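Local coordinates for phosphoinositol-specific phospholipase C (Pseudomonas sp., PDB 5FYP), which probably cleaves the phosphodiester of phosphatidylinositol lipids with the help of a bound calcium ion, as a TIM-barrel-type phospholipase C, at residues L49-Q54 / L118-G123; W66-N71 / N80-T85; L186-S191 / V209-V214. One frame throughout, in Å; residues are numbered along the deposited sequence. Where two conformers were deposited one is given.

Contact 1: L49-Q54 / L118-G123; sequences LDFWDQ and LDKKQG. With CA (calcium ion), chain I.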
loop_
_atom_site.group_PDB
_atom_site.type_symbol
_atom_site.label_atom_id
_atom_site.label_comp_id
_atom_site.label_asym_id
_atom_site.label_seq_id
_atom_site.Cartn_x
_atom_site.Cartn_y
_atom_site.Cartn_z
ATOM N N LEU A 49 6.704 3.736 -2.566
ATOM C CA LEU A 49 7.608 3.761 -3.700
ATOM C C LEU A 49 6.863 4.272 -4.913
ATOM O O LEU A 49 5.832 3.710 -5.269
ATOM C CB LEU A 49 8.168 2.354 -3.995
ATOM C CG LEU A 49 9.100 1.808 -2.935
ATOM C CD1 LEU A 49 9.228 0.308 -2.994
ATOM C CD2 LEU A 49 10.468 2.484 -3.028
ATOM N N ASP A 50 7.422 5.282 -5.604
ATOM C CA ASP A 50 6.902 5.714 -6.902
ATOM C C ASP A 50 7.706 5.010 -7.982
ATOM O O ASP A 50 8.951 5.098 -7.979
ATOM C CB ASP A 50 7.064 7.227 -7.092
ATOM C CG ASP A 50 6.161 8.066 -6.199
ATOM O OD1 ASP A 50 5.273 7.525 -5.541
ATOM O OD2 ASP A 50 6.374 9.305 -6.171
ATOM N N PHE A 51 7.020 4.332 -8.916
ATOM C CA PHE A 51 7.769 3.513 -9.868
ATOM C C PHE A 51 7.368 3.776 -11.302
ATOM O O PHE A 51 6.193 3.947 -11.647
ATOM C CB PHE A 51 7.726 2.024 -9.481
ATOM C CG PHE A 51 6.403 1.329 -9.694
ATOM C CD1 PHE A 51 5.348 1.411 -8.784
ATOM C CD2 PHE A 51 6.230 0.498 -10.796
ATOM C CE1 PHE A 51 4.170 0.714 -8.980
ATOM C CE2 PHE A 51 5.066 -0.219 -10.980
ATOM C CZ PHE A 51 4.034 -0.107 -10.086
ATOM N N TRP A 52 8.402 3.808 -12.130
ATOM C CA TRP A 52 8.347 4.216 -13.547
ATOM C C TRP A 52 8.808 3.074 -14.411
ATOM O O TRP A 52 9.749 2.335 -14.074
ATOM C CB TRP A 52 9.263 5.432 -13.763
ATOM C CG TRP A 52 8.839 6.662 -13.012
ATOM C CD1 TRP A 52 9.022 6.936 -11.694
ATOM C CD2 TRP A 52 8.099 7.764 -13.544
ATOM N NE1 TRP A 52 8.431 8.132 -11.381
ATOM C CE2 TRP A 52 7.865 8.666 -12.496
ATOM C CE3 TRP A 52 7.607 8.068 -14.810
ATOM C CZ2 TRP A 52 7.143 9.844 -12.670
ATOM C CZ3 TRP A 52 6.892 9.237 -14.985
ATOM C CH2 TRP A 52 6.661 10.106 -13.918
ATOM N N ASP A 53 8.170 2.931 -15.567
ATOM C CA ASP A 53 8.614 1.954 -16.556
ATOM C C ASP A 53 9.900 2.384 -17.260
ATOM O O ASP A 53 10.755 1.575 -17.598
ATOM C CB ASP A 53 7.522 1.763 -17.613
ATOM C CG ASP A 53 6.386 0.886 -17.126
ATOM O OD1 ASP A 53 5.861 1.126 -16.017
ATOM O OD2 ASP A 53 6.072 -0.109 -17.825
ATOM N N GLN A 54 9.994 3.684 -17.543
ATOM C CA GLN A 54 11.056 4.234 -18.396
ATOM C C GLN A 54 12.062 5.037 -17.554
ATOM O O GLN A 54 11.756 5.471 -16.449
ATOM C CB GLN A 54 10.449 5.153 -19.465
ATOM C CG GLN A 54 9.348 4.587 -20.315
ATOM C CD GLN A 54 9.842 3.541 -21.244
ATOM O OE1 GLN A 54 11.039 3.456 -21.540
ATOM N NE2 GLN A 54 8.939 2.690 -21.667
ATOM N N LEU A 118 2.695 1.141 -3.618
ATOM C CA LEU A 118 3.392 1.124 -4.894
ATOM C C LEU A 118 2.624 2.049 -5.827
ATOM O O LEU A 118 1.582 1.671 -6.368
ATOM C CB LEU A 118 3.513 -0.301 -5.406
ATOM C CG LEU A 118 4.162 -1.281 -4.415
ATOM C CD1 LEU A 118 4.138 -2.683 -4.987
ATOM C CD2 LEU A 118 5.558 -0.873 -4.030
ATOM N N ASP A 119 3.137 3.270 -5.966
ATOM C CA ASP A 119 2.469 4.339 -6.689
ATOM C C ASP A 119 3.015 4.348 -8.125
ATOM O O ASP A 119 4.123 4.787 -8.405
ATOM C CB ASP A 119 2.704 5.660 -5.980
ATOM C CG ASP A 119 1.867 6.808 -6.488
ATOM O OD1 ASP A 119 0.963 6.555 -7.318
ATOM O OD2 ASP A 119 2.123 7.969 -6.021
ATOM N N LYS A 120 2.234 3.726 -9.018
ATOM C CA LYS A 120 2.629 3.505 -10.384
ATOM C C LYS A 120 2.474 4.799 -11.186
ATOM O O LYS A 120 1.434 5.417 -11.135
ATOM C CB LYS A 120 1.766 2.409 -11.006
ATOM C CG LYS A 120 2.285 1.955 -12.359
ATOM C CD LYS A 120 1.495 0.801 -12.956
ATOM C CE LYS A 120 2.229 -0.025 -13.959
ATOM N NZ LYS A 120 3.122 0.697 -14.885
ATOM N N LYS A 121 3.505 5.156 -11.957
ATOM C CA LYS A 121 3.546 6.465 -12.630
ATOM C C LYS A 121 3.324 6.441 -14.133
ATOM O O LYS A 121 3.060 7.490 -14.713
ATOM C CB LYS A 121 4.847 7.182 -12.280
ATOM C CG LYS A 121 4.955 7.506 -10.791
ATOM C CD LYS A 121 3.921 8.502 -10.309
ATOM C CE LYS A 121 3.988 8.735 -8.818
ATOM N NZ LYS A 121 2.940 9.682 -8.357
ATOM N N GLN A 122 3.395 5.269 -14.766
ATOM C CA GLN A 122 3.152 5.108 -16.208
ATOM C C GLN A 122 2.161 3.953 -16.388
ATOM O O GLN A 122 1.721 3.327 -15.432
ATOM C CB GLN A 122 4.465 4.892 -16.954
ATOM C CG GLN A 122 5.341 6.131 -16.881
ATOM C CD GLN A 122 6.679 5.990 -17.527
ATOM O OE1 GLN A 122 7.467 5.126 -17.169
ATOM N NE2 GLN A 122 6.983 6.916 -18.423
ATOM N N GLY A 123 1.783 3.694 -17.638
ATOM C CA GLY A 123 0.868 2.602 -17.931
ATOM C C GLY A 123 1.509 1.238 -17.919
ATOM O O GLY A 123 2.727 1.119 -17.739
HETATM CA CA CA I . 3.728 8.833 -4.415
HETATM O O HOH W 1 4.102 10.754 -5.838
HETATM O O HOH W 2 5.052 2.738 -14.034
HETATM O O HOH W 3 4.397 -1.502 -16.206
HETATM O O HOH W 4 2.171 10.526 -3.719
#

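Contact 2: W66-N71 / N80-T85; sequences WFVRHN and NDNNCT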
loop_
_atom_site.group_PDB
_atom_site.type_symbol
_atom_site.label_atom_id
_atom_site.label_comp_id
_atom_site.label_asym_id
_atom_site.label_seq_id
_atom_site.Cartn_x
_atom_site.Cartn_y
_atom_site.Cartn_z
ATOM N N TRP A 66 11.663 -1.962 -13.121
ATOM C CA TRP A 66 11.093 -0.615 -13.032
ATOM C C TRP A 66 12.068 0.272 -12.258
ATOM O O TRP A 66 12.827 -0.222 -11.430
ATOM C CB TRP A 66 9.724 -0.602 -12.338
ATOM C CG TRP A 66 8.595 -1.268 -13.128
ATOM C CD1 TRP A 66 7.646 -0.603 -13.854
ATOM C CD2 TRP A 66 8.269 -2.668 -13.219
ATOM N NE1 TRP A 66 6.760 -1.497 -14.377
ATOM C CE2 TRP A 66 7.110 -2.768 -14.008
ATOM C CE3 TRP A 66 8.852 -3.836 -12.723
ATOM C CZ2 TRP A 66 6.532 -3.985 -14.306
ATOM C CZ3 TRP A 66 8.267 -5.057 -13.027
ATOM C CH2 TRP A 66 7.135 -5.116 -13.811
ATOM N N PHE A 67 11.990 1.582 -12.518
ATOM C CA PHE A 67 12.799 2.593 -11.841
ATOM C C PHE A 67 12.019 3.166 -10.666
ATOM O O PHE A 67 10.778 3.152 -10.678
ATOM C CB PHE A 67 13.113 3.737 -12.781
ATOM C CG PHE A 67 13.934 3.364 -13.968
ATOM C CD1 PHE A 67 13.323 2.920 -15.145
ATOM C CD2 PHE A 67 15.317 3.484 -13.959
ATOM C CE1 PHE A 67 14.077 2.604 -16.264
ATOM C CE2 PHE A 67 16.082 3.168 -15.065
ATOM C CZ PHE A 67 15.467 2.746 -16.218
ATOM N N VAL A 68 12.730 3.747 -9.697
ATOM C CA VAL A 68 12.095 4.456 -8.583
ATOM C C VAL A 68 12.659 5.871 -8.534
ATOM O O VAL A 68 13.859 6.072 -8.329
ATOM C CB VAL A 68 12.267 3.724 -7.251
ATOM C CG1 VAL A 68 11.841 4.581 -6.071
ATOM C CG2 VAL A 68 11.504 2.407 -7.263
ATOM N N ARG A 69 11.749 6.838 -8.684
ATOM C CA ARG A 69 12.063 8.270 -8.638
ATOM C C ARG A 69 10.756 9.039 -8.552
ATOM O O ARG A 69 9.679 8.472 -8.828
ATOM C CB ARG A 69 12.837 8.727 -9.872
ATOM C CG ARG A 69 12.036 8.640 -11.163
ATOM C CD ARG A 69 12.828 9.208 -12.327
ATOM N NE ARG A 69 12.057 9.154 -13.578
ATOM C CZ ARG A 69 11.924 8.076 -14.326
ATOM N NH1 ARG A 69 12.599 6.964 -14.052
ATOM N NH2 ARG A 69 11.085 8.100 -15.380
ATOM N N HIS A 70 10.857 10.330 -8.263
ATOM C CA HIS A 70 9.672 11.154 -8.174
ATOM C C HIS A 70 9.229 11.741 -9.519
ATOM O O HIS A 70 8.056 11.650 -9.874
ATOM C CB HIS A 70 9.890 12.271 -7.167
ATOM C CG HIS A 70 8.661 13.083 -6.876
ATOM N ND1 HIS A 70 8.549 14.403 -7.206
ATOM C CD2 HIS A 70 7.464 12.735 -6.366
ATOM C CE1 HIS A 70 7.367 14.862 -6.843
ATOM N NE2 HIS A 70 6.682 13.865 -6.344
ATOM N N ASN A 71 10.160 12.351 -10.226
ATOM C CA ASN A 71 9.808 13.116 -11.413
ATOM C C ASN A 71 9.918 12.321 -12.706
ATOM O O ASN A 71 10.586 11.316 -12.737
ATOM C CB ASN A 71 10.680 14.357 -11.488
ATOM C CG ASN A 71 10.488 15.268 -10.286
ATOM O OD1 ASN A 71 11.432 15.593 -9.591
ATOM N ND2 ASN A 71 9.239 15.597 -9.982
ATOM N N ASN A 80 16.974 6.281 -11.588
ATOM C CA ASN A 80 16.681 6.046 -10.192
ATOM C C ASN A 80 17.153 7.231 -9.402
ATOM O O ASN A 80 18.285 7.690 -9.547
ATOM C CB ASN A 80 17.350 4.786 -9.694
ATOM C CG ASN A 80 16.838 3.565 -10.406
ATOM O OD1 ASN A 80 15.606 3.335 -10.472
ATOM N ND2 ASN A 80 17.757 2.734 -10.926
ATOM N N ASP A 81 16.275 7.756 -8.563
ATOM C CA ASP A 81 16.591 8.889 -7.684
ATOM C C ASP A 81 15.902 8.608 -6.362
ATOM O O ASP A 81 14.705 8.880 -6.206
ATOM C CB ASP A 81 16.154 10.186 -8.320
ATOM C CG ASP A 81 16.540 11.399 -7.526
ATOM O OD1 ASP A 81 17.002 11.264 -6.386
ATOM O OD2 ASP A 81 16.357 12.506 -8.073
ATOM N N ASN A 82 16.611 7.922 -5.472
ATOM C CA ASN A 82 15.999 7.403 -4.263
ATOM C C ASN A 82 17.084 7.019 -3.267
ATOM O O ASN A 82 18.269 7.042 -3.586
ATOM C CB ASN A 82 15.075 6.206 -4.589
ATOM C CG ASN A 82 15.842 5.018 -5.112
ATOM O OD1 ASN A 82 16.690 4.452 -4.417
ATOM N ND2 ASN A 82 15.578 4.640 -6.359
ATOM N N ASN A 83 16.630 6.636 -2.080
ATOM C CA ASN A 83 17.493 6.300 -0.937
ATOM C C ASN A 83 17.601 4.797 -0.688
ATOM O O ASN A 83 18.014 4.385 0.393
ATOM C CB ASN A 83 16.999 7.042 0.301
ATOM C CG ASN A 83 15.573 6.705 0.628
ATOM O OD1 ASN A 83 15.055 5.691 0.166
ATOM N ND2 ASN A 83 14.958 7.508 1.474
ATOM N N CYS A 84 17.247 3.979 -1.672
ATOM C CA CYS A 84 17.413 2.523 -1.566
ATOM C C CYS A 84 18.857 2.100 -1.803
ATOM O O CYS A 84 19.640 2.815 -2.414
ATOM C CB CYS A 84 16.503 1.825 -2.555
ATOM S SG CYS A 84 14.776 2.363 -2.419
ATOM N N THR A 85 19.202 0.907 -1.334
ATOM C CA THR A 85 20.543 0.328 -1.581
ATOM C C THR A 85 20.830 -0.038 -3.060
ATOM O O THR A 85 19.940 -0.090 -3.885
ATOM C CB THR A 85 20.736 -0.944 -0.768
ATOM O OG1 THR A 85 19.855 -1.925 -1.266
ATOM C CG2 THR A 85 20.427 -0.722 0.704
HETATM O O HOH W 5 13.165 11.085 -6.793
#

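Contact 3: L186-S191 / V209-V214; sequences LVLNHS and VFISPV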
loop_
_atom_site.group_PDB
_atom_site.type_symbol
_atom_site.label_atom_id
_atom_site.label_comp_id
_atom_site.label_asym_id
_atom_site.label_seq_id
_atom_site.Cartn_x
_atom_site.Cartn_y
_atom_site.Cartn_z
ATOM N N LEU A 186 1.146 -5.440 -0.229
ATOM C CA LEU A 186 1.464 -4.553 -1.330
ATOM C C LEU A 186 0.187 -3.882 -1.833
ATOM O O LEU A 186 -0.838 -4.553 -1.973
ATOM C CB LEU A 186 2.100 -5.331 -2.455
ATOM C CG LEU A 186 3.346 -6.117 -2.057
ATOM C CD1 LEU A 186 3.855 -6.914 -3.235
ATOM C CD2 LEU A 186 4.435 -5.214 -1.495
ATOM N N VAL A 187 0.283 -2.582 -2.140
ATOM C CA VAL A 187 -0.894 -1.809 -2.533
ATOM C C VAL A 187 -0.555 -1.062 -3.813
ATOM O O VAL A 187 0.488 -0.426 -3.890
ATOM C CB VAL A 187 -1.249 -0.813 -1.430
ATOM C CG1 VAL A 187 -2.536 -0.057 -1.799
ATOM C CG2 VAL A 187 -1.390 -1.510 -0.073
ATOM N N LEU A 188 -1.428 -1.109 -4.800
ATOM C CA LEU A 188 -1.233 -0.390 -6.065
ATOM C C LEU A 188 -2.034 0.911 -6.053
ATOM O O LEU A 188 -3.238 0.916 -5.775
ATOM C CB LEU A 188 -1.688 -1.258 -7.229
ATOM C CG LEU A 188 -1.424 -0.697 -8.619
ATOM C CD1 LEU A 188 0.078 -0.562 -8.890
ATOM C CD2 LEU A 188 -2.088 -1.557 -9.667
ATOM N N ASN A 189 -1.342 2.012 -6.363
ATOM C CA ASN A 189 -1.978 3.296 -6.632
ATOM C C ASN A 189 -1.598 3.728 -8.052
ATOM O O ASN A 189 -0.565 3.301 -8.591
ATOM C CB ASN A 189 -1.563 4.394 -5.636
ATOM C CG ASN A 189 -2.036 4.194 -4.212
ATOM O OD1 ASN A 189 -2.882 3.338 -3.858
ATOM N ND2 ASN A 189 -1.542 5.018 -3.381
ATOM N N HIS A 190 -2.382 4.649 -8.597
ATOM C CA HIS A 190 -2.104 5.315 -9.871
ATOM C C HIS A 190 -3.023 6.526 -9.925
ATOM O O HIS A 190 -4.058 6.533 -9.274
ATOM C CB HIS A 190 -2.368 4.345 -11.058
ATOM C CG HIS A 190 -1.872 4.822 -12.393
ATOM N ND1 HIS A 190 -2.522 5.771 -13.138
ATOM C CD2 HIS A 190 -0.765 4.481 -13.092
ATOM C CE1 HIS A 190 -1.834 6.007 -14.225
ATOM N NE2 HIS A 190 -0.751 5.245 -14.221
ATOM N N SER A 191 -2.669 7.538 -10.692
ATOM C CA SER A 191 -3.595 8.669 -10.847
ATOM C C SER A 191 -4.904 8.273 -11.527
ATOM O O SER A 191 -5.933 8.916 -11.312
ATOM C CB SER A 191 -2.925 9.802 -11.610
ATOM O OG SER A 191 -2.725 9.476 -12.958
ATOM N N VAL A 209 -1.142 -8.096 -5.361
ATOM C CA VAL A 209 -1.209 -6.713 -4.890
ATOM C C VAL A 209 -2.665 -6.312 -4.738
ATOM O O VAL A 209 -3.510 -6.632 -5.575
ATOM C CB VAL A 209 -0.457 -5.798 -5.898
ATOM C CG1 VAL A 209 -0.411 -4.353 -5.435
ATOM C CG2 VAL A 209 0.939 -6.311 -6.176
ATOM N N PHE A 210 -2.937 -5.583 -3.654
ATOM C CA PHE A 210 -4.249 -4.953 -3.414
ATOM C C PHE A 210 -4.394 -3.696 -4.274
ATOM O O PHE A 210 -3.557 -2.802 -4.198
ATOM C CB PHE A 210 -4.366 -4.504 -1.951
ATOM C CG PHE A 210 -4.516 -5.627 -0.972
ATOM C CD1 PHE A 210 -3.412 -6.291 -0.445
ATOM C CD2 PHE A 210 -5.772 -6.024 -0.546
ATOM C CE1 PHE A 210 -3.570 -7.298 0.473
ATOM C CE2 PHE A 210 -5.932 -7.062 0.342
ATOM C CZ PHE A 210 -4.825 -7.705 0.850
ATOM N N ILE A 211 -5.505 -3.536 -4.993
ATOM C CA ILE A 211 -5.760 -2.281 -5.674
ATOM C C ILE A 211 -6.458 -1.288 -4.741
ATOM O O ILE A 211 -7.309 -1.668 -3.943
ATOM C CB ILE A 211 -6.546 -2.465 -6.978
ATOM C CG1 ILE A 211 -7.922 -3.108 -6.791
ATOM C CG2 ILE A 211 -5.714 -3.249 -7.990
ATOM C CD1 ILE A 211 -8.820 -2.966 -8.003
ATOM N N SER A 212 -6.050 -0.016 -4.814
ATOM C CA SER A 212 -6.632 0.994 -3.954
ATOM C C SER A 212 -6.986 2.226 -4.779
ATOM O O SER A 212 -6.130 3.074 -5.018
ATOM C CB SER A 212 -5.678 1.352 -2.831
ATOM O OG SER A 212 -6.286 2.293 -1.975
ATOM N N PRO A 213 -8.222 2.282 -5.279
ATOM C CA PRO A 213 -8.563 3.355 -6.225
ATOM C C PRO A 213 -8.680 4.717 -5.580
ATOM O O PRO A 213 -9.033 4.858 -4.408
ATOM C CB PRO A 213 -9.909 2.898 -6.790
ATOM C CG PRO A 213 -10.491 2.043 -5.721
ATOM C CD PRO A 213 -9.313 1.315 -5.127
ATOM N N VAL A 214 -8.453 5.730 -6.414
ATOM C CA VAL A 214 -8.753 7.110 -6.094
ATOM C C VAL A 214 -10.249 7.183 -5.787
ATOM O O VAL A 214 -11.089 6.719 -6.553
ATOM C CB VAL A 214 -8.409 8.043 -7.276
ATOM C CG1 VAL A 214 -8.834 9.470 -6.975
ATOM C CG2 VAL A 214 -6.917 7.979 -7.604
HETATM O O HOH W 6 -4.871 4.861 -6.694
#

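Contact 1: L49-Q54 / L118-G123
Asp-50 and Asp-119 lie side by side on parallel strands and share one calcium ion, which Asp-50 OD1 binds at 2.3 Å and Asp-119 OD2 at 2.4 Å. Their carboxylate planes are turned 80° apart; Asn-27, Glu-48 and two waters complete the site. Lys-121 NZ forms a salt bridge to Asp-119 OD2 from above the carboxylate plane, and one calcium-bound water links the same amine to Asp-50 OD2, which Tyr-29 also meets. The ammonium thus lies beside the acids that hold the calcium.

Two aromatic rings rest on lysine carbons. Lys-121 CB sits over the centre of the six-membered ring of Trp-52, 3.4 Å from its centroid, while Lys-120 CA lies over the Phe-51 face.

Among the polar links, Gln-122 OE1 takes a bond from Gln-54 N (2.9 Å) and a weak one from Asp-53 N. The salt bridge from Lys-120 NZ to Asp-53 OD1 is 3.0 Å long; Arg-131 holds the other carboxylate oxygen.

Three backbone bonds, from Asp-119 N, Phe-51 N and Lys-121 N, join the two segments as parallel neighbours. Strand 184-189 flanks the pair beyond 114-120, strand 67-68 beyond 46-52, and helix 94-107 packs on Leu-49 and Phe-51.

Contact 2: W66-N71 / N80-T85
Asn-80 and Asn-82 reach the backbone of Val-68 through different first torsions. In Asn-80, CG stands anti to the carbonyl carbon (chi1 -63°), and OD1 meets Val-68 N; in Asn-82, CG lies between the backbone N and the carbonyl carbon (chi1 66°), and ND2 meets Val-68 O.

The first of these bonds, Val-68 N to Asn-80 OD1, is 3.0 Å long, with the donor in the plane of the side-chain carbonyl. A side-chain oxygen thus accepts the N-H of the strand. It also lies at the edge of the Phe-67 ring, 3.5 Å from CD2, and the two side chains cross at about a right angle.

Val-68 O receives two donors. Asp-81 N approaches in the carbonyl plane at 3.0 Å, whereas Asn-82 ND2, also 3.0 Å from Val-68 O, is tilted out of that plane. Asn-82 ND2 has a second acceptor in Asn-92 O. Packing is lighter: Asn-82 CB lies 3.9 Å from Val-68 CG1, and Arg-69 CB is just as far from Asp-81 CB. A water bridges His-70 N and Asp-81 O.

Asn-82 OD1 meanwhile accepts from Cys-84 N, 2.8 Å away, two residues on. This is an Asx turn, and it ends on Cys-84, whose SG forms the disulfide with Cys-97 of helix 94-107. The whole is a loop bound by two side-chain amides and one backbone bond to the short strand 67-68 at the margin of a mixed sheet, which that strand joins antiparallel.

Contact 3: L186-S191 / V209-V214
Val-209 lays CG1 against the extended backbone of the neighbouring strand, 3.5 Å from Leu-188 N and just as close to Leu-186 O. With CG1 anti to its own backbone N (chi1 -177°), the same methyl also touches Leu-188 CB at 3.8 Å, while CG2 approaches Leu-186 CB and CD1. The side chains of Leu-186 and Val-209 cross obliquely. On the same side, Leu-188 CD2 makes a longer apolar contact with Ile-211 CG2.

The other face of the sheet carries Val-187 and Phe-210. Val-187 CG1 reaches forward to Ser-212 CB, 3.6 Å away, and the Phe-210 ring presents its edge to Leu-186 O, with CD1 3.5 Å from that oxygen. Leu-186 O is thereby bordered by the aromatic edge while it accepts from Phe-210 N.

These strands are the two ends of a beta-alpha-beta crossover: strand 184-189, helix 193-203 and strand 210-211, the repeating unit of a TIM-barrel-type fold. Their parallel pairing shows in alternating bonds: Phe-210 N gives to Leu-186 O, Leu-188 N to Phe-210 O at 2.8 Å, and Ser-212 N to Leu-188 O at 3.1 Å. Between the first two, Val-187 CA makes a CA-H...O contact with Phe-210 O.

Past the last direct bond the chains separate, and a water takes over, accepting from His-190 N and donating to Ser-212 O at 2.8 Å. Farther on, Val-214 CG2 packs 3.6 Å from His-190 O. Helix 133-144 lies against Leu-186 and Val-209, and Tyr-199 of helix 193-203 against Ile-211. Across the opposite face, Met-238 of strand 238-242 touches both Val-187 and Ser-212.

Overall arrangement
All three contacts reach one five-stranded sheet, in the order 67-68, 46-52, 114-120, 184-189, 210-211, contact 2 through strand 67-68 alone, its partner 80-85 being loop. Contact 1 occupies the middle, contact 2 one margin and contact 3 the other. Centres of contacts 1 and 2 are 10 Å apart, those of 1 and 3 are 11 Å apart, and those of 2 and 3 are 19 Å apart with no touch. Along the chain, contact 2 falls between the two segments of contact 1, and contact 3 follows both. Main-chain bonds continue from Trp-52 to Phe-67 and from Leu-118 to Val-187: a sheet supplying most of a metal site, in a fold consistent with the TIM-barrel family.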